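Hypothetical protein ST1625 (Sulfolobus tokodaii, PDB 1WY6) is of unknown function but folds as an archaeal helical repeat protein, built from a row of packed helices without strands. Local coordinates at residues 21-26 with 58-63; 111-116 with 129-134. One frame throughout, in Å; residues are numbered along the deposited sequence.

In the fold
Contact 1 (21-26 with 58-63) and contact 2 (111-116 with 129-134) lie on opposite sides of the chain's centre, their own centres about 27 Å apart and their nearest atoms about 11 Å apart. They follow each other along the chain and share no helix. Contact 1 joins helix 23-36 to helix 55-65 across 31 intervening residues; contact 2 joins the consecutive helices 107-117 and 125-137. Helix 78-86 stands between the two pairs: it is tied to helix 55-65 by the disulfide C55-C83 and touches I113 of contact 2. Contacts between helices on both sides of the centre are consistent with the extended form of a helical repeat protein.

Contact 1 (21-26 with 58-63); sequences GYIDEG and MFQVLD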
ATOM      1  N   GLY A  21     -11.036  14.920   0.177  1.00 11.24           N
ATOM      2  CA  GLY A  21     -12.093  14.094   0.729  1.00 12.50           C
ATOM      3  C   GLY A  21     -13.380  14.071  -0.071  1.00 12.68           C
ATOM      4  O   GLY A  21     -14.339  13.415   0.327  1.00 15.75           O
ATOM      5  N   TYR A  22     -13.415  14.805  -1.178  1.00 12.36           N
ATOM      6  CA  TYR A  22     -14.587  14.832  -2.054  1.00 13.35           C
ATOM      7  C   TYR A  22     -14.427  13.622  -2.974  1.00 14.29           C
ATOM      8  O   TYR A  22     -14.196  13.774  -4.171  1.00  9.20           O
ATOM      9  CB  TYR A  22     -14.588  16.108  -2.894  1.00 14.93           C
ATOM     10  CG  TYR A  22     -14.865  17.383  -2.127  1.00 17.25           C
ATOM     11  CD1 TYR A  22     -16.167  17.888  -2.022  1.00 18.65           C
ATOM     12  CD2 TYR A  22     -13.825  18.117  -1.551  1.00 10.41           C
ATOM     13  CE1 TYR A  22     -16.425  19.096  -1.379  1.00 13.09           C
ATOM     14  CE2 TYR A  22     -14.076  19.329  -0.901  1.00  8.65           C
ATOM     15  CZ  TYR A  22     -15.380  19.811  -0.829  1.00 12.25           C
ATOM     16  OH  TYR A  22     -15.633  21.033  -0.254  1.00 21.26           O
ATOM     17  N   ILE A  23     -14.537  12.421  -2.404  1.00  8.99           N
ATOM     18  CA  ILE A  23     -14.358  11.181  -3.162  1.00  8.99           C
ATOM     19  C   ILE A  23     -15.279  10.981  -4.386  1.00  8.99           C
ATOM     20  O   ILE A  23     -14.795  10.687  -5.473  1.00 12.75           O
ATOM     21  CB  ILE A  23     -14.497   9.939  -2.232  1.00  8.99           C
ATOM     22  CG1 ILE A  23     -13.705  10.147  -0.930  1.00  8.99           C
ATOM     23  CG2 ILE A  23     -13.986   8.699  -2.950  1.00  8.99           C
ATOM     24  CD1 ILE A  23     -12.192  10.307  -1.114  1.00  8.99           C
ATOM     25  N   ASP A  24     -16.590  11.141  -4.212  1.00 15.09           N
ATOM     26  CA  ASP A  24     -17.529  10.947  -5.319  1.00 18.14           C
ATOM     27  C   ASP A  24     -17.240  11.892  -6.475  1.00 17.05           C
ATOM     28  O   ASP A  24     -17.267  11.496  -7.638  1.00 12.84           O
ATOM     29  CB  ASP A  24     -18.974  11.173  -4.860  1.00 20.04           C
ATOM     30  CG  ASP A  24     -19.391  10.229  -3.750  1.00 30.42           C
ATOM     31  OD1 ASP A  24     -19.399   9.001  -3.968  1.00 31.04           O
ATOM     32  OD2 ASP A  24     -19.716  10.719  -2.654  1.00 39.21           O
ATOM     33  N   GLU A  25     -16.985  13.150  -6.141  1.00 15.75           N
ATOM     34  CA  GLU A  25     -16.698  14.159  -7.143  1.00 15.73           C
ATOM     35  C   GLU A  25     -15.463  13.775  -7.961  1.00 13.36           C
ATOM     36  O   GLU A  25     -15.515  13.705  -9.194  1.00 14.70           O
ATOM     37  CB  GLU A  25     -16.476  15.520  -6.469  1.00 16.47           C
ATOM     38  CG  GLU A  25     -17.722  16.204  -5.898  1.00 18.81           C
ATOM     39  CD  GLU A  25     -18.200  15.615  -4.573  1.00 24.00           C
ATOM     40  OE1 GLU A  25     -17.407  14.940  -3.878  1.00 21.61           O
ATOM     41  OE2 GLU A  25     -19.374  15.849  -4.218  1.00 19.91           O
ATOM     42  N   GLY A  26     -14.351  13.528  -7.275  1.00 10.83           N
ATOM     43  CA  GLY A  26     -13.129  13.161  -7.971  1.00 11.82           C
ATOM     44  C   GLY A  26     -13.247  11.861  -8.751  1.00 11.96           C
ATOM     45  O   GLY A  26     -12.681  11.735  -9.831  1.00 14.95           O
ATOM     46  N   MET A  58      -7.149   7.350   1.059  1.00 11.58           N
ATOM     47  CA  MET A  58      -6.500   6.430   0.132  1.00 11.55           C
ATOM     48  C   MET A  58      -7.283   5.163  -0.198  1.00 12.59           C
ATOM     49  O   MET A  58      -7.541   4.878  -1.363  1.00 11.87           O
ATOM     50  CB  MET A  58      -5.109   6.042   0.640  1.00 11.39           C
ATOM     51  CG  MET A  58      -4.374   5.090  -0.299  1.00 11.76           C
ATOM     52  SD  MET A  58      -2.677   4.736   0.187  1.00  9.53           S
ATOM     53  CE  MET A  58      -1.841   6.164  -0.465  1.00 17.40           C
ATOM     54  N   PHE A  59      -7.681   4.411   0.819  1.00 14.64           N
ATOM     55  CA  PHE A  59      -8.400   3.170   0.576  1.00 16.06           C
ATOM     56  C   PHE A  59      -9.802   3.337  -0.006  1.00 16.23           C
ATOM     57  O   PHE A  59     -10.246   2.497  -0.780  1.00 18.74           O
ATOM     58  CB  PHE A  59      -8.407   2.341   1.862  1.00 16.64           C
ATOM     59  CG  PHE A  59      -7.020   2.014   2.358  1.00 17.58           C
ATOM     60  CD1 PHE A  59      -6.651   2.275   3.674  1.00 17.85           C
ATOM     61  CD2 PHE A  59      -6.064   1.494   1.487  1.00 18.05           C
ATOM     62  CE1 PHE A  59      -5.344   2.028   4.112  1.00 20.37           C
ATOM     63  CE2 PHE A  59      -4.762   1.244   1.912  1.00 17.13           C
ATOM     64  CZ  PHE A  59      -4.397   1.513   3.228  1.00 20.72           C
ATOM     65  N   GLN A  60     -10.495   4.415   0.353  1.00 15.55           N
ATOM     66  CA  GLN A  60     -11.832   4.676  -0.196  1.00 18.50           C
ATOM     67  C   GLN A  60     -11.686   4.903  -1.701  1.00 17.05           C
ATOM     68  O   GLN A  60     -12.512   4.465  -2.504  1.00 16.51           O
ATOM     69  CB  GLN A  60     -12.437   5.938   0.422  1.00 18.88           C
ATOM     70  CG  GLN A  60     -12.723   5.866   1.915  1.00 26.48           C
ATOM     71  CD  GLN A  60     -13.087   7.231   2.490  1.00 37.09           C
ATOM     72  OE1 GLN A  60     -13.889   7.973   1.913  1.00 38.47           O
ATOM     73  NE2 GLN A  60     -12.499   7.564   3.634  1.00 34.87           N
ATOM     74  N   VAL A  61     -10.628   5.620  -2.071  1.00 16.91           N
ATOM     75  CA  VAL A  61     -10.356   5.901  -3.472  1.00 16.30           C
ATOM     76  C   VAL A  61     -10.034   4.610  -4.209  1.00 13.90           C
ATOM     77  O   VAL A  61     -10.618   4.332  -5.253  1.00 12.73           O
ATOM     78  CB  VAL A  61      -9.167   6.858  -3.640  1.00 16.25           C
ATOM     79  CG1 VAL A  61      -8.832   6.998  -5.117  1.00 17.96           C
ATOM     80  CG2 VAL A  61      -9.503   8.221  -3.034  1.00 18.79           C
ATOM     81  N   LEU A  62      -9.108   3.824  -3.661  1.00 11.84           N
ATOM     82  CA  LEU A  62      -8.708   2.564  -4.279  1.00 12.36           C
ATOM     83  C   LEU A  62      -9.874   1.590  -4.456  1.00 11.75           C
ATOM     84  O   LEU A  62      -9.951   0.891  -5.466  1.00 11.71           O
ATOM     85  CB  LEU A  62      -7.595   1.894  -3.465  1.00 11.50           C
ATOM     86  CG  LEU A  62      -6.217   2.547  -3.557  1.00 10.70           C
ATOM     87  CD1 LEU A  62      -5.238   1.803  -2.664  1.00 16.40           C
ATOM     88  CD2 LEU A  62      -5.744   2.526  -5.008  1.00 12.04           C
ATOM     89  N   ASP A  63     -10.767   1.540  -3.470  1.00 12.47           N
ATOM     90  CA  ASP A  63     -11.939   0.667  -3.528  1.00 14.84           C
ATOM     91  C   ASP A  63     -12.824   1.035  -4.724  1.00 14.76           C
ATOM     92  O   ASP A  63     -13.471   0.186  -5.325  1.00 15.89           O
ATOM     93  CB  ASP A  63     -12.772   0.814  -2.254  1.00 15.01           C
ATOM     94  CG  ASP A  63     -12.197   0.049  -1.074  1.00 16.12           C
ATOM     95  OD1 ASP A  63     -12.629   0.336   0.058  1.00 20.20           O
ATOM     96  OD2 ASP A  63     -11.338  -0.836  -1.265  1.00 13.77           O
TER
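The amide of Q60 is the flat group that meets the opposite segment: its OE1 lies 3.6 Å from CG1 of I23, a polar-to-apolar touch without a hydrogen bond. The other flat group, the Y22 ring, does not reach segment 58-63 and has E25 OE1 in plane at its edge, 3.7 Å from CD1 of Y22. The Q60 chain runs extended beyond CG (chi2 170°), which carries its amide to I23, and the two side chains cross at about a right angle. Deeper in, I23 CD1 meets V61 CG2 at 3.9 Å, an apolar contact between two buried residues. Here the start of helix 23-36 packs on the middle of helix 55-65, reaching past helices 39-42 and 44-52 within this helical repeat fold. G21 ends the preceding helix in a Schellman motif, Y22 takes the N-cap position at the centre of an inverse gamma turn, and I23 follows in the first turn of the new helix. The bond from G26 N to Y22 O, 3.1 Å long, is the first i to i+4 bond of that turn. Y57 and K64 of helix 55-65 also touch I23, while L49 and I53 pack against V61.

Contact 2 (111-116 with 129-134); sequences EEIGRE and VAIANA
While I113 and G114 meet I131, on the other side of helix 107-117 the carboxylate of E111 is gripped by two arginines: OE2 forms a salt bridge with R115 NH2 at 3.0 Å, and OE1 pairs with R107 NE. The carboxylate of D140 lies close to the same OE1, and the two arginine partners would be expected to offset that like charge. R115 sits one turn along the helix from E111, and E111 O lies 3.5 Å above one face of the R115 guanidinium, offset toward its rim. That carbonyl accepts the backbone N of R115 as well, at 2.9 Å. Contact with the partner segment is wholly apolar. I113 CG2 presses on I131 CG1 at 3.5 Å, a close approach for two carbons, and the side chains cross at about a right angle. Helices 107-117 and 125-137 are successive and run in opposed directions, a helical hairpin within the repeat fold. G114, lacking a side chain, presents its CA to I131 CG2 at 4.1 Å, and the two CA atoms of G114 and I131 come to 6.6 Å. With CG2 of I113 anti to the backbone N, the CG1 branch (chi1 -73°) leads away from I131. I113 also touches V81 of helix 78-86, and I131 packs on L147 of helix 141-153.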
ATOM      1  N   GLU A 111      12.333  -2.804   3.926  1.00 14.65           N
ATOM      2  CA  GLU A 111      13.147  -2.671   5.143  1.00 17.04           C
ATOM      3  C   GLU A 111      12.815  -1.386   5.896  1.00 15.34           C
ATOM      4  O   GLU A 111      12.781  -1.367   7.128  1.00 14.28           O
ATOM      5  CB  GLU A 111      14.638  -2.684   4.813  1.00 17.66           C
ATOM      6  CG  GLU A 111      15.117  -3.983   4.210  1.00 23.03           C
ATOM      7  CD  GLU A 111      16.619  -4.141   4.334  1.00 26.15           C
ATOM      8  OE1 GLU A 111      17.183  -5.024   3.652  1.00 31.20           O
ATOM      9  OE2 GLU A 111      17.231  -3.385   5.127  1.00 31.85           O
ATOM     10  N   GLU A 112      12.585  -0.310   5.152  1.00 13.39           N
ATOM     11  CA  GLU A 112      12.207   0.964   5.759  1.00 14.33           C
ATOM     12  C   GLU A 112      10.916   0.768   6.569  1.00 14.46           C
ATOM     13  O   GLU A 112      10.820   1.187   7.721  1.00 13.56           O
ATOM     14  CB  GLU A 112      12.012   2.013   4.661  1.00 13.85           C
ATOM     15  CG  GLU A 112      13.327   2.442   4.022  1.00 15.51           C
ATOM     16  CD  GLU A 112      13.147   3.077   2.656  1.00 17.26           C
ATOM     17  OE1 GLU A 112      12.027   3.553   2.369  1.00 14.27           O
ATOM     18  OE2 GLU A 112      14.128   3.105   1.874  1.00 15.47           O
ATOM     19  N   ILE A 113       9.923   0.119   5.968  1.00  8.99           N
ATOM     20  CA  ILE A 113       8.666  -0.148   6.673  1.00  8.99           C
ATOM     21  C   ILE A 113       8.966  -0.991   7.919  1.00  8.99           C
ATOM     22  O   ILE A 113       8.428  -0.746   9.002  1.00 14.13           O
ATOM     23  CB  ILE A 113       7.678  -0.940   5.787  1.00  8.99           C
ATOM     24  CG1 ILE A 113       7.110  -0.040   4.690  1.00  8.99           C
ATOM     25  CG2 ILE A 113       6.554  -1.506   6.640  1.00  8.99           C
ATOM     26  CD1 ILE A 113       6.202   1.068   5.224  1.00  8.99           C
ATOM     27  N   GLY A 114       9.831  -1.986   7.750  1.00 18.10           N
ATOM     28  CA  GLY A 114      10.185  -2.852   8.855  1.00 17.71           C
ATOM     29  C   GLY A 114      10.748  -2.120  10.059  1.00 18.43           C
ATOM     30  O   GLY A 114      10.363  -2.401  11.191  1.00 15.73           O
ATOM     31  N   ARG A 115      11.666  -1.186   9.820  1.00 18.28           N
ATOM     32  CA  ARG A 115      12.278  -0.420  10.904  1.00 21.66           C
ATOM     33  C   ARG A 115      11.252   0.496  11.552  1.00 22.62           C
ATOM     34  O   ARG A 115      11.178   0.611  12.777  1.00 20.34           O
ATOM     35  CB  ARG A 115      13.441   0.421  10.374  1.00 21.76           C
ATOM     36  CG  ARG A 115      14.505  -0.382   9.661  1.00 25.87           C
ATOM     37  CD  ARG A 115      15.709   0.483   9.282  1.00 28.50           C
ATOM     38  NE  ARG A 115      16.516  -0.160   8.250  1.00 28.28           N
ATOM     39  CZ  ARG A 115      16.381   0.059   6.946  1.00 29.84           C
ATOM     40  NH1 ARG A 115      15.473   0.918   6.504  1.00 34.17           N
ATOM     41  NH2 ARG A 115      17.150  -0.585   6.078  1.00 35.74           N
ATOM     42  N   GLU A 116      10.468   1.150  10.705  1.00 23.21           N
ATOM     43  CA  GLU A 116       9.428   2.073  11.133  1.00 23.38           C
ATOM     44  C   GLU A 116       8.415   1.448  12.096  1.00 24.88           C
ATOM     45  O   GLU A 116       8.012   2.080  13.076  1.00 25.06           O
ATOM     46  CB  GLU A 116       8.715   2.610   9.894  1.00 24.23           C
ATOM     47  CG  GLU A 116       7.469   3.416  10.155  1.00 26.89           C
ATOM     48  CD  GLU A 116       6.865   3.928   8.860  1.00 29.25           C
ATOM     49  OE1 GLU A 116       5.753   4.495   8.892  1.00 43.62           O
ATOM     50  OE2 GLU A 116       7.519   3.759   7.807  1.00 29.71           O
ATOM     51  N   VAL A 129       3.259  -9.418  10.980  1.00 15.32           N
ATOM     52  CA  VAL A 129       3.369 -10.677  10.253  1.00 14.53           C
ATOM     53  C   VAL A 129       3.437 -10.471   8.739  1.00 15.19           C
ATOM     54  O   VAL A 129       4.232 -11.123   8.060  1.00 14.69           O
ATOM     55  CB  VAL A 129       2.190 -11.618  10.576  1.00 13.93           C
ATOM     56  CG1 VAL A 129       2.150 -12.761   9.582  1.00 11.37           C
ATOM     57  CG2 VAL A 129       2.343 -12.170  11.988  1.00 18.86           C
ATOM     58  N   ALA A 130       2.604  -9.572   8.220  1.00 14.87           N
ATOM     59  CA  ALA A 130       2.573  -9.280   6.794  1.00 15.62           C
ATOM     60  C   ALA A 130       3.946  -8.798   6.318  1.00 13.57           C
ATOM     61  O   ALA A 130       4.505  -9.361   5.384  1.00 14.32           O
ATOM     62  CB  ALA A 130       1.496  -8.228   6.488  1.00 17.22           C
ATOM     63  N   ILE A 131       4.491  -7.775   6.972  1.00 14.39           N
ATOM     64  CA  ILE A 131       5.805  -7.236   6.603  1.00 14.82           C
ATOM     65  C   ILE A 131       6.946  -8.241   6.812  1.00 14.99           C
ATOM     66  O   ILE A 131       7.876  -8.315   6.004  1.00 13.05           O
ATOM     67  CB  ILE A 131       6.142  -5.928   7.391  1.00 15.08           C
ATOM     68  CG1 ILE A 131       5.258  -4.770   6.917  1.00 20.98           C
ATOM     69  CG2 ILE A 131       7.599  -5.533   7.164  1.00 17.43           C
ATOM     70  CD1 ILE A 131       3.833  -4.834   7.372  1.00 28.26           C
ATOM     71  N   ALA A 132       6.876  -9.006   7.897  1.00 14.28           N
ATOM     72  CA  ALA A 132       7.901 -10.004   8.195  1.00 13.37           C
ATOM     73  C   ALA A 132       8.025 -11.008   7.056  1.00 14.37           C
ATOM     74  O   ALA A 132       9.121 -11.298   6.574  1.00  9.72           O
ATOM     75  CB  ALA A 132       7.555 -10.738   9.493  1.00 13.80           C
ATOM     76  N   ASN A 133       6.885 -11.542   6.637  1.00 14.03           N
ATOM     77  CA  ASN A 133       6.849 -12.518   5.568  1.00 14.84           C
ATOM     78  C   ASN A 133       7.235 -11.921   4.209  1.00 15.28           C
ATOM     79  O   ASN A 133       7.817 -12.610   3.371  1.00 15.44           O
ATOM     80  CB  ASN A 133       5.462 -13.172   5.538  1.00 17.31           C
ATOM     81  CG  ASN A 133       5.243 -14.121   6.719  1.00 13.96           C
ATOM     82  OD1 ASN A 133       4.126 -14.558   6.989  1.00 19.34           O
ATOM     83  ND2 ASN A 133       6.320 -14.446   7.419  1.00 18.46           N
ATOM     84  N   ALA A 134       6.927 -10.643   3.990  1.00 13.15           N
ATOM     85  CA  ALA A 134       7.308 -10.002   2.734  1.00 13.19           C
ATOM     86  C   ALA A 134       8.834  -9.824   2.769  1.00 13.14           C
ATOM     87  O   ALA A 134       9.530 -10.051   1.776  1.00 14.61           O
ATOM     88  CB  ALA A 134       6.625  -8.647   2.596  1.00 14.00           C
TER